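Local coordinates for protein ICChI, a glycosylated chitinase (Ipomoea carnea, PDB 6IDN) that has chitinase and lysozyme activity, probably hydrolysing chitin as a TIM-barrel glycoside hydrolase of family 18, at residues Ile28-Leu33 with Leu44-His49; Ala53-Lys58 with Ser109-Leu114; Ile122-Glu127 with Thr136-Leu141; Gly129-Tyr134 with Pro163-Arg168. All blocks are in the same frame, centred on the assembly; numbering follows the deposited sequence. Where two conformers were deposited one is given.

Contact 1: Ile28-Leu33 with Leu44-His49; sequences INIGFL and LNLTKH. With NAG (2-acetamido-2-deoxy-beta-D-glucopyranose), chain B.
The backbone N of Asn45 donates to Phe32 O over 2.9 Å, nearly straight at 166°, and Phe32 N returns a bond to Asn45 O at 3.0 Å. This reciprocal pair fastens the 44-49 segment to the strand, with Leu33 and Leu44 forming the adjoining antiparallel non-hydrogen-bonded pair. Leu33 CD1 rests 3.9 Å from Leu44 CB, the two side chains crossing at about a right angle, while the CD1 methyl of Leu44 touches Phe32 O at 3.5 Å. Beyond the paired backbones, Leu46 CD2 comes within 3.5 Å of Ile30 CG2 and also touches Gly31 O. The Asn45 side chain is extended, CG anti to the backbone N (chi1 -176°). Its OD1 accepts from Thr47 N at 2.8 Å in an Asx turn, and its ND2 is bonded covalently to C1 of the N-acetylglucosamine. With OD1 and ND2 both engaged, the rotation of the amide is probably restricted where the glycan leaves the loop. Asn45-Leu46-Thr47 is the Asn-X-Thr sequon of N-glycosylation, and the cis peptide before Phe32 is consistent with the non-proline cis bonds known from the TIM barrels of family 18 chitinases.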
# COMPACT_ATOMS: atom_id res chain seq x y z
N ILE A 28 0.27 6.80 4.32
CA ILE A 28 -0.99 6.14 4.64
C ILE A 28 -1.52 5.52 3.36
O ILE A 28 -1.75 6.24 2.38
CB ILE A 28 -2.05 7.10 5.20
CG1 ILE A 28 -1.45 8.04 6.26
CG2 ILE A 28 -3.26 6.32 5.76
CD1 ILE A 28 -1.10 7.35 7.54
N ASN A 29 -1.76 4.21 3.38
CA ASN A 29 -2.44 3.54 2.27
C ASN A 29 -3.91 3.41 2.63
O ASN A 29 -4.26 2.67 3.56
CB ASN A 29 -1.85 2.17 1.99
CG ASN A 29 -0.42 2.23 1.55
OD1 ASN A 29 -0.05 3.07 0.73
ND2 ASN A 29 0.40 1.32 2.07
N ILE A 30 -4.78 4.08 1.88
CA ILE A 30 -6.22 4.00 2.11
C ILE A 30 -6.76 2.83 1.28
O ILE A 30 -6.75 2.88 0.04
CB ILE A 30 -6.93 5.31 1.74
CG1 ILE A 30 -6.44 6.48 2.61
CG2 ILE A 30 -8.46 5.15 1.83
CD1 ILE A 30 -7.14 7.82 2.30
N GLY A 31 -7.23 1.79 1.94
CA GLY A 31 -7.76 0.61 1.25
C GLY A 31 -9.24 0.47 1.55
O GLY A 31 -9.67 0.79 2.66
N PHE A 32 -10.02 -0.02 0.58
CA PHE A 32 -9.56 -0.54 -0.71
C PHE A 32 -10.52 -0.21 -1.84
O PHE A 32 -11.73 -0.12 -1.63
CB PHE A 32 -9.42 -2.07 -0.67
CG PHE A 32 -8.24 -2.54 0.13
CD1 PHE A 32 -6.95 -2.35 -0.33
CD2 PHE A 32 -8.44 -3.17 1.35
CE1 PHE A 32 -5.85 -2.80 0.40
CE2 PHE A 32 -7.35 -3.60 2.10
CZ PHE A 32 -6.06 -3.41 1.63
N LEU A 33 -10.00 -0.05 -3.05
CA LEU A 33 -10.84 -0.07 -4.25
C LEU A 33 -11.03 -1.54 -4.61
O LEU A 33 -10.12 -2.19 -5.13
CB LEU A 33 -10.21 0.72 -5.39
CG LEU A 33 -11.13 1.11 -6.54
CD1 LEU A 33 -12.07 2.24 -6.11
CD2 LEU A 33 -10.34 1.53 -7.77
N LEU A 44 -15.37 1.70 -4.07
CA LEU A 44 -14.45 1.97 -2.98
C LEU A 44 -15.09 1.55 -1.67
O LEU A 44 -16.24 1.88 -1.40
CB LEU A 44 -14.06 3.45 -2.95
CG LEU A 44 -13.15 3.92 -1.82
CD1 LEU A 44 -11.73 3.38 -2.00
CD2 LEU A 44 -13.17 5.45 -1.74
N ASN A 45 -14.33 0.82 -0.85
CA ASN A 45 -14.80 0.27 0.42
C ASN A 45 -13.95 0.86 1.53
O ASN A 45 -12.75 0.57 1.61
CB ASN A 45 -14.69 -1.26 0.39
CG ASN A 45 -15.25 -1.92 1.62
OD1 ASN A 45 -15.00 -1.51 2.76
ND2 ASN A 45 -16.02 -2.98 1.40
N LEU A 46 -14.55 1.69 2.37
CA LEU A 46 -13.89 2.20 3.57
C LEU A 46 -14.60 1.68 4.81
O LEU A 46 -14.70 2.38 5.82
CB LEU A 46 -13.83 3.72 3.55
CG LEU A 46 -13.08 4.34 2.36
CD1 LEU A 46 -13.00 5.86 2.44
CD2 LEU A 46 -11.67 3.73 2.24
N THR A 47 -15.07 0.43 4.72
CA THR A 47 -15.90 -0.25 5.71
C THR A 47 -16.86 0.73 6.38
O THR A 47 -17.65 1.38 5.68
CB THR A 47 -15.03 -1.01 6.74
OG1 THR A 47 -14.16 -0.11 7.44
CG2 THR A 47 -14.19 -2.06 6.02
N LYS A 48 -16.82 0.85 7.70
CA LYS A 48 -17.82 1.67 8.39
C LYS A 48 -17.35 3.10 8.63
O LYS A 48 -18.02 3.83 9.37
CB LYS A 48 -18.23 1.02 9.72
CG LYS A 48 -18.33 -0.50 9.71
CD LYS A 48 -19.25 -1.06 8.62
CE LYS A 48 -19.15 -2.59 8.59
NZ LYS A 48 -20.21 -3.25 7.75
N HIS A 49 -16.25 3.52 8.03
CA HIS A 49 -15.83 4.92 8.15
C HIS A 49 -16.86 5.84 7.50
O HIS A 49 -17.32 6.81 8.12
CB HIS A 49 -14.46 5.12 7.50
CG HIS A 49 -13.32 4.61 8.32
ND1 HIS A 49 -12.94 5.20 9.50
CD2 HIS A 49 -12.46 3.59 8.11
CE1 HIS A 49 -11.90 4.56 10.00
NE2 HIS A 49 -11.59 3.57 9.18
C1 NAG B . -16.59 -3.73 2.47
C2 NAG B . -17.95 -4.28 2.08
C3 NAG B . -18.50 -5.19 3.18
C4 NAG B . -17.47 -6.26 3.53
C5 NAG B . -16.14 -5.61 3.88
C6 NAG B . -15.03 -6.60 4.16
C7 NAG B . -19.43 -3.04 0.55
C8 NAG B . -20.37 -1.89 0.41
N2 NAG B . -18.89 -3.21 1.76
O3 NAG B . -19.70 -5.80 2.74
O4 NAG B . -17.92 -7.05 4.62
O5 NAG B . -15.70 -4.80 2.78
O6 NAG B . -14.77 -7.39 3.01
O7 NAG B . -19.17 -3.79 -0.39

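Contact 2: Ala53-Lys58 with Ser109-Leu114; sequences ATSACK and SESRPL
Two direct hydrogen bonds cross between the loops, both from Lys58 NZ, which reaches Arg112 O at 2.6 Å and Ser111 OG at 2.9 Å. The lysine chain bends at its end (chi4 -74°), bringing the ammonium to these two neighbouring acceptors. It approaches Arg112 O from above the carbonyl plane, while the hydroxyl of Ser111, anti to its own backbone N, extends to the same nitrogen. One water adds an indirect link, accepting from Cys57 N and donating to Pro113 O at 2.6 Å.

Apolar contact is made by Cys57 and Leu114, with Cys57 CB 3.8 Å from Leu114 CD2, and Leu114 continues inward against Leu60 and Ile64 of the helix that follows the first loop. Carbon-to-carbonyl van der Waals contacts join Cys57 CB to Pro113 O at 3.5 Å and Lys58 CG to Arg112 O at 3.7 Å, so that the lysine chain lies against the backbone of the other loop.

Bonds within and around each loop fix their shapes. Ser109 OG accepts from Ser111 N in an ST turn, and the disulfide from Cys57 to Cys50 closes the other loop. Arg112 turns away from the contact, its NE bonded to Gly115 O and its NH1 to Leu105 O. Gln108 and Asp116, on either side of 109-114 in sequence, bind a calcium ion. The contact thus joins a disulfide-closed loop leading into helix 60-69 to the calcium-site loop before strand 121-126, at the periphery of the TIM barrel.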
# COMPACT_ATOMS: atom_id res chain seq x y z
N ALA A 53 -20.17 5.42 -2.08
CA ALA A 53 -21.13 5.37 -3.18
C ALA A 53 -22.27 6.36 -3.00
O ALA A 53 -22.92 6.72 -3.99
CB ALA A 53 -21.68 3.96 -3.34
N THR A 54 -22.54 6.81 -1.78
CA THR A 54 -23.59 7.79 -1.52
C THR A 54 -23.03 9.16 -1.15
O THR A 54 -23.71 9.94 -0.47
CB THR A 54 -24.55 7.29 -0.44
OG1 THR A 54 -23.95 7.47 0.85
CG2 THR A 54 -24.87 5.82 -0.65
N SER A 55 -21.80 9.46 -1.57
CA SER A 55 -21.19 10.78 -1.49
C SER A 55 -20.96 11.26 -0.05
O SER A 55 -20.82 12.47 0.18
CB SER A 55 -22.01 11.82 -2.26
OG SER A 55 -21.85 11.62 -3.66
N ALA A 56 -20.90 10.35 0.91
CA ALA A 56 -20.68 10.71 2.31
C ALA A 56 -19.22 10.61 2.73
O ALA A 56 -18.93 10.62 3.93
CB ALA A 56 -21.55 9.84 3.21
N CYS A 57 -18.29 10.52 1.78
CA CYS A 57 -16.87 10.49 2.12
C CYS A 57 -16.13 11.74 1.67
O CYS A 57 -14.91 11.81 1.83
CB CYS A 57 -16.19 9.26 1.50
SG CYS A 57 -16.64 7.66 2.21
N LYS A 58 -16.82 12.72 1.11
CA LYS A 58 -16.12 13.90 0.59
C LYS A 58 -15.45 14.69 1.70
O LYS A 58 -14.48 15.41 1.43
CB LYS A 58 -17.10 14.78 -0.20
CG LYS A 58 -17.43 14.22 -1.57
CD LYS A 58 -17.96 15.31 -2.49
CE LYS A 58 -18.74 14.72 -3.64
NZ LYS A 58 -17.83 14.09 -4.62
N SER A 109 -13.49 14.61 -12.11
CA SER A 109 -14.57 13.75 -12.57
C SER A 109 -15.89 14.42 -12.25
O SER A 109 -15.93 15.54 -11.73
CB SER A 109 -14.49 12.36 -11.92
OG SER A 109 -14.90 12.44 -10.56
N GLU A 110 -16.99 13.74 -12.58
CA GLU A 110 -18.29 14.30 -12.24
C GLU A 110 -18.52 14.28 -10.74
O GLU A 110 -19.34 15.07 -10.25
CB GLU A 110 -19.39 13.55 -13.00
CG GLU A 110 -19.18 13.58 -14.52
CD GLU A 110 -20.24 12.85 -15.33
OE1 GLU A 110 -21.31 12.53 -14.77
OE2 GLU A 110 -19.99 12.60 -16.54
N SER A 111 -17.80 13.43 -10.01
CA SER A 111 -17.91 13.40 -8.55
C SER A 111 -16.73 12.62 -8.00
O SER A 111 -16.62 11.41 -8.23
CB SER A 111 -19.24 12.78 -8.12
OG SER A 111 -19.28 12.65 -6.71
N ARG A 112 -15.84 13.31 -7.29
CA ARG A 112 -14.68 12.65 -6.69
C ARG A 112 -15.06 12.07 -5.34
O ARG A 112 -15.56 12.81 -4.48
CB ARG A 112 -13.52 13.62 -6.55
CG ARG A 112 -12.94 14.09 -7.90
CD ARG A 112 -11.89 15.19 -7.73
NE ARG A 112 -10.87 14.81 -6.76
CZ ARG A 112 -9.70 14.26 -7.07
NH1 ARG A 112 -9.39 14.00 -8.35
NH2 ARG A 112 -8.84 13.96 -6.11
N PRO A 113 -14.87 10.76 -5.11
CA PRO A 113 -15.40 10.13 -3.89
C PRO A 113 -14.87 10.72 -2.60
O PRO A 113 -15.61 10.73 -1.60
CB PRO A 113 -14.98 8.67 -4.05
CG PRO A 113 -14.88 8.47 -5.53
CD PRO A 113 -14.32 9.78 -6.06
N LEU A 114 -13.62 11.18 -2.56
CA LEU A 114 -13.03 11.72 -1.34
C LEU A 114 -12.84 13.23 -1.40
O LEU A 114 -12.01 13.77 -0.66
CB LEU A 114 -11.70 11.03 -1.05
CG LEU A 114 -11.71 9.50 -1.10
CD1 LEU A 114 -10.30 8.94 -0.83
CD2 LEU A 114 -12.70 8.93 -0.09
O HOH W 1 -18.11 10.18 -1.12

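Contact 3: Ile122-Glu127 with Thr136-Leu141; sequences IDFDIE and TLAEQL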
# COMPACT_ATOMS: atom_id res chain seq x y z
N ILE A 122 -0.82 5.59 -5.96
CA ILE A 122 -1.63 4.39 -6.06
C ILE A 122 -0.81 3.22 -5.55
O ILE A 122 0.32 3.01 -6.01
CB ILE A 122 -2.07 4.13 -7.52
CG1 ILE A 122 -2.87 5.35 -8.03
CG2 ILE A 122 -2.89 2.83 -7.61
CD1 ILE A 122 -4.14 5.64 -7.25
N ASP A 123 -1.38 2.48 -4.61
CA ASP A 123 -0.77 1.27 -4.05
C ASP A 123 -1.44 0.06 -4.69
O ASP A 123 -2.67 -0.02 -4.75
CB ASP A 123 -0.96 1.24 -2.53
CG ASP A 123 -0.52 -0.06 -1.89
OD1 ASP A 123 0.67 -0.41 -2.04
OD2 ASP A 123 -1.35 -0.70 -1.21
N PHE A 124 -0.63 -0.89 -5.16
CA PHE A 124 -1.13 -2.08 -5.87
C PHE A 124 -1.13 -3.24 -4.88
O PHE A 124 -0.12 -3.93 -4.73
CB PHE A 124 -0.24 -2.43 -7.06
CG PHE A 124 -0.36 -1.52 -8.26
CD1 PHE A 124 -0.25 -0.14 -8.16
CD2 PHE A 124 -0.51 -2.08 -9.53
CE1 PHE A 124 -0.33 0.66 -9.28
CE2 PHE A 124 -0.56 -1.29 -10.67
CZ PHE A 124 -0.49 0.08 -10.56
N ASP A 125 -2.26 -3.48 -4.22
CA ASP A 125 -2.38 -4.59 -3.27
C ASP A 125 -3.18 -5.72 -3.92
O ASP A 125 -4.24 -6.12 -3.47
CB ASP A 125 -3.02 -4.12 -1.96
CG ASP A 125 -2.92 -5.16 -0.86
OD1 ASP A 125 -2.18 -6.15 -1.02
OD2 ASP A 125 -3.60 -5.01 0.19
N ILE A 126 -2.63 -6.22 -5.02
CA ILE A 126 -3.31 -7.21 -5.86
C ILE A 126 -3.10 -8.59 -5.24
O ILE A 126 -1.99 -9.12 -5.26
CB ILE A 126 -2.79 -7.15 -7.30
CG1 ILE A 126 -2.86 -5.72 -7.85
CG2 ILE A 126 -3.57 -8.11 -8.21
CD1 ILE A 126 -4.22 -5.02 -7.64
N GLU A 127 -4.17 -9.17 -4.70
CA GLU A 127 -4.11 -10.45 -4.01
C GLU A 127 -4.96 -11.54 -4.64
O GLU A 127 -4.93 -12.68 -4.16
CB GLU A 127 -4.56 -10.31 -2.55
CG GLU A 127 -3.78 -9.33 -1.71
CD GLU A 127 -4.31 -9.28 -0.29
OE1 GLU A 127 -4.61 -10.35 0.27
OE2 GLU A 127 -4.43 -8.16 0.26
N THR A 136 0.85 -2.57 -17.41
CA THR A 136 0.31 -1.51 -18.25
C THR A 136 -0.37 -0.43 -17.41
O THR A 136 -0.20 0.77 -17.65
CB THR A 136 -0.65 -2.11 -19.29
OG1 THR A 136 0.03 -3.15 -20.03
CG2 THR A 136 -1.16 -1.06 -20.27
N LEU A 137 -1.11 -0.84 -16.36
CA LEU A 137 -1.73 0.14 -15.48
C LEU A 137 -0.68 1.04 -14.84
O LEU A 137 -0.85 2.27 -14.80
CB LEU A 137 -2.59 -0.56 -14.40
CG LEU A 137 -3.26 0.32 -13.34
CD1 LEU A 137 -4.16 1.38 -14.01
CD2 LEU A 137 -4.04 -0.53 -12.35
N ALA A 138 0.42 0.46 -14.35
CA ALA A 138 1.48 1.28 -13.76
C ALA A 138 2.07 2.23 -14.79
O ALA A 138 2.34 3.40 -14.49
CB ALA A 138 2.57 0.39 -13.15
N GLU A 139 2.30 1.73 -16.01
CA GLU A 139 2.87 2.56 -17.06
C GLU A 139 1.92 3.70 -17.44
O GLU A 139 2.35 4.83 -17.66
CB GLU A 139 3.19 1.67 -18.28
CG GLU A 139 4.47 0.80 -18.07
CD GLU A 139 4.69 -0.25 -19.15
OE1 GLU A 139 3.73 -0.55 -19.90
OE2 GLU A 139 5.82 -0.76 -19.28
N GLN A 140 0.62 3.42 -17.50
CA GLN A 140 -0.31 4.48 -17.87
C GLN A 140 -0.46 5.52 -16.77
O GLN A 140 -0.63 6.70 -17.07
CB GLN A 140 -1.66 3.88 -18.25
CG GLN A 140 -1.61 2.97 -19.47
CD GLN A 140 -1.44 3.71 -20.80
OE1 GLN A 140 -1.27 3.08 -21.84
NE2 GLN A 140 -1.50 5.03 -20.78
N LEU A 141 -0.40 5.10 -15.50
CA LEU A 141 -0.37 6.07 -14.40
C LEU A 141 0.89 6.93 -14.45
O LEU A 141 0.85 8.13 -14.18
CB LEU A 141 -0.46 5.35 -13.06
CG LEU A 141 -1.84 4.79 -12.74
CD1 LEU A 141 -1.76 3.81 -11.57
CD2 LEU A 141 -2.82 5.90 -12.41
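Ile122 and Phe124 belong to the first strand of a beta-alpha-beta unit and pack against Leu137, Ala138 and Leu141 of the helix that follows. Strand 122-126 and helix 136-141 run almost exactly antiparallel, at 177°, with their axes 11.0 Å apart, and no hydrogen bond crosses between them.

Phe124 makes the largest single contribution. Its CG is anti to the carbonyl carbon (chi1 -74°), and CZ, at the far end of the ring, meets Leu137, Ala138 and Leu141. The Phe124 and Leu141 side chains reach toward each other tip to tip, Leu141 CD1 lying near the ring plane, 4.1 Å from Phe124 CZ. Ala138 lies at the same end of the ring, its CB 4.0 Å and its backbone N 3.9 Å from Phe124 CZ, whereas the Leu137 and Phe124 side chains cross obliquely, with Leu137 CG 3.9 Å from Phe124 CZ and Leu137 CD2 close to CE2. Ile122 O sits in the plane of the ring at its edge, and Phe176 adds an edge-to-face contact.

Strand alternation sets the neighbouring residues inward. The run from Asp123 to Glu127 matches the end of the DxxDxDxE signature of family 18, whose final glutamate is the acid catalyst in characterised relatives. Asp123 OD2 is hydrogen-bonded to Ser77 OG and Tyr6 OH inside the barrel, while Asp125 OD1 has a weak bond from Gln182.

Ile122 extends the apolar layer on the helix side. Its CG1 approaches Leu141 CD1 at 4.0 Å, the two side chains crossing at about a right angle, and Ile122 also touches Leu76 and Leu78 of the adjacent strand.

Contact 4: Gly129-Tyr134 with Pro163-Arg168; sequences GSNDYY and PDYYLR. With NAG (2-acetamido-2-deoxy-beta-D-glucopyranose), chain C.
Tyr166 borders Gly129 along one edge of its ring. From CB, which packs on Ile126 O, the side chain sets CG anti to the carbonyl carbon (chi1 -62°). CD1 then lies 3.5 Å from Gly129 O and CE1 only 3.1 Å from it, the carbonyl oxygen staying near the ring plane so that it faces ring C-H groups. CZ touches Glu127 O. At the tip, OH is 2.9 Å from a water, which accepts from Gly129 N.

Tyr165 was deposited in two conformers, so its contacts are tentative. In the conformer given, its CD2 stands over the centre of one face of the Tyr166 ring, and its own ring offers a face to Asn131. The CB of Asn131 lies 3.8 Å from the ring centroid in a CH-pi contact, and Asn131 N makes a weak hydrogen bond to Tyr165 OH at 3.4 Å. Ser130 OG accepts from Asp132 N in an ST turn, which shapes the loop here.

Arg168 points instead to the glycan. Its NE and NH2 both donate to O7 of the N-acetylglucosamine, at 3.1 and 3.0 Å, while Pro163 CG lies over the centre of the guanidinium face; Phe162 and Asn172 share this pocket. Across the two loops the direct polar bonding that can be assigned is weak, so ring and C-H contacts probably contribute much of this surface contact.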
# COMPACT_ATOMS: atom_id res chain seq x y z
N GLY A 129 -7.54 -12.65 -8.46
CA GLY A 129 -7.90 -12.35 -9.83
C GLY A 129 -6.72 -12.47 -10.78
O GLY A 129 -5.58 -12.74 -10.39
N SER A 130 -7.01 -12.24 -12.06
CA SER A 130 -5.97 -12.34 -13.08
C SER A 130 -4.83 -11.37 -12.79
O SER A 130 -5.04 -10.25 -12.33
CB SER A 130 -6.56 -12.04 -14.47
OG SER A 130 -5.52 -11.94 -15.42
N ASN A 131 -3.61 -11.82 -13.08
CA ASN A 131 -2.43 -10.99 -12.88
C ASN A 131 -2.12 -10.08 -14.06
O ASN A 131 -1.17 -9.29 -13.97
CB ASN A 131 -1.22 -11.88 -12.64
CG ASN A 131 -0.76 -12.55 -13.91
OD1 ASN A 131 -1.56 -13.17 -14.61
ND2 ASN A 131 0.51 -12.38 -14.25
N ASP A 132 -2.87 -10.15 -15.14
CA ASP A 132 -2.51 -9.49 -16.39
C ASP A 132 -2.76 -7.99 -16.37
O ASP A 132 -3.74 -7.50 -15.79
CB ASP A 132 -3.29 -10.11 -17.57
CG ASP A 132 -2.75 -11.47 -17.98
OD1 ASP A 132 -1.64 -11.82 -17.54
OD2 ASP A 132 -3.44 -12.17 -18.77
N TYR A 133 -1.88 -7.26 -17.04
CA TYR A 133 -2.00 -5.83 -17.40
C TYR A 133 -1.77 -4.86 -16.25
O TYR A 133 -1.92 -3.65 -16.45
CB TYR A 133 -3.35 -5.52 -18.06
CG TYR A 133 -3.64 -6.44 -19.21
CD1 TYR A 133 -2.84 -6.44 -20.34
CD2 TYR A 133 -4.69 -7.33 -19.15
CE1 TYR A 133 -3.09 -7.30 -21.38
CE2 TYR A 133 -4.95 -8.20 -20.17
CZ TYR A 133 -4.15 -8.17 -21.30
OH TYR A 133 -4.41 -9.05 -22.34
N TYR A 134 -1.36 -5.33 -15.06
CA TYR A 134 -0.98 -4.38 -14.01
C TYR A 134 0.30 -3.64 -14.36
O TYR A 134 0.52 -2.51 -13.90
CB TYR A 134 -0.87 -5.12 -12.67
CG TYR A 134 -2.23 -5.47 -12.13
CD1 TYR A 134 -3.09 -4.48 -11.69
CD2 TYR A 134 -2.66 -6.79 -12.08
CE1 TYR A 134 -4.36 -4.79 -11.21
CE2 TYR A 134 -3.94 -7.11 -11.60
CZ TYR A 134 -4.77 -6.11 -11.17
OH TYR A 134 -6.02 -6.42 -10.70
N PRO A 163 9.07 -15.17 -7.23
CA PRO A 163 8.38 -13.95 -7.64
C PRO A 163 6.89 -14.02 -7.31
O PRO A 163 6.35 -15.13 -7.25
CB PRO A 163 8.62 -13.92 -9.15
CG PRO A 163 8.72 -15.36 -9.54
CD PRO A 163 9.35 -16.07 -8.37
N ASP A 164 6.27 -12.86 -7.08
CA ASP A 164 4.85 -12.80 -6.74
C ASP A 164 4.01 -12.95 -8.00
O ASP A 164 4.19 -12.21 -8.97
CB ASP A 164 4.55 -11.46 -6.06
CG ASP A 164 3.12 -11.36 -5.61
OD1 ASP A 164 2.83 -11.79 -4.48
OD2 ASP A 164 2.29 -10.87 -6.39
N TYR A 165 3.09 -13.93 -8.00
CA TYR A 165 2.27 -14.17 -9.19
C TYR A 165 1.57 -12.90 -9.65
O TYR A 165 1.57 -12.57 -10.84
CB TYR A 165 1.23 -15.26 -8.93
CG TYR A 165 0.06 -15.23 -9.92
CD1 TYR A 165 0.22 -15.68 -11.23
CD2 TYR A 165 -1.19 -14.75 -9.56
CE1 TYR A 165 -0.84 -15.64 -12.15
CE2 TYR A 165 -2.25 -14.71 -10.47
CZ TYR A 165 -2.07 -15.16 -11.76
OH TYR A 165 -3.13 -15.13 -12.66
N TYR A 166 0.94 -12.19 -8.71
CA TYR A 166 0.05 -11.10 -9.10
C TYR A 166 0.83 -9.89 -9.56
O TYR A 166 0.38 -9.17 -10.47
CB TYR A 166 -0.87 -10.71 -7.95
CG TYR A 166 -1.77 -11.84 -7.55
CD1 TYR A 166 -2.92 -12.13 -8.27
CD2 TYR A 166 -1.44 -12.65 -6.48
CE1 TYR A 166 -3.73 -13.21 -7.90
CE2 TYR A 166 -2.23 -13.71 -6.11
CZ TYR A 166 -3.37 -13.99 -6.82
OH TYR A 166 -4.15 -15.06 -6.42
N LEU A 167 1.99 -9.63 -8.95
CA LEU A 167 2.67 -8.36 -9.11
C LEU A 167 4.03 -8.46 -9.77
O LEU A 167 4.70 -7.43 -9.92
CB LEU A 167 2.81 -7.66 -7.76
CG LEU A 167 1.48 -7.17 -7.20
CD1 LEU A 167 1.63 -6.77 -5.74
CD2 LEU A 167 0.99 -6.00 -8.04
N ARG A 168 4.49 -9.65 -10.17
CA ARG A 168 5.85 -9.72 -10.70
C ARG A 168 6.00 -8.86 -11.95
O ARG A 168 7.00 -8.16 -12.09
CB ARG A 168 6.26 -11.17 -10.97
CG ARG A 168 5.55 -11.85 -12.06
CD ARG A 168 5.92 -13.33 -12.11
NE ARG A 168 7.29 -13.53 -12.57
CZ ARG A 168 7.84 -14.72 -12.77
NH1 ARG A 168 7.15 -15.83 -12.55
NH2 ARG A 168 9.10 -14.80 -13.19
C1 NAG C . 11.65 -9.37 -15.74
C2 NAG C . 11.67 -10.85 -15.35
C3 NAG C . 12.84 -11.56 -16.04
C4 NAG C . 12.81 -11.29 -17.54
C5 NAG C . 12.76 -9.79 -17.80
C6 NAG C . 12.62 -9.43 -19.26
C7 NAG C . 10.75 -11.49 -13.17
C8 NAG C . 10.99 -11.56 -11.69
N2 NAG C . 11.74 -10.99 -13.90
O3 NAG C . 12.75 -12.97 -15.81
O4 NAG C . 13.97 -11.84 -18.16
O5 NAG C . 11.61 -9.24 -17.14
O6 NAG C . 12.56 -8.02 -19.44
O7 NAG C . 9.71 -11.90 -13.67
O HOH W 2 -6.77 -15.43 -7.55

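How the contacts relate
From the N terminus, contact 1 closes the short connection between 28-33 and 44-49 on the barrel wall. Contact 2 follows in series, spanning from 53-58 to 109-114 and so enclosing helix 60-69, strand 73-80 and helix 90-103. These two meet through Leu44 and Leu46, which touch Leu114. Contacts 3 and 4 come later and cross: 129-134 lies between the segments of contact 3, and 136-141 between those of contact 4. They are joined where Ile126 packs on Tyr134 and Tyr166, and Leu167 on Phe124. Contacts 1 and 3 reach the same sheet and meet where Phe32 CE1 lies 3.2 Å from Asp125 OD2, whereas contacts 2 and 4 stand about 29 Å apart, centre to centre.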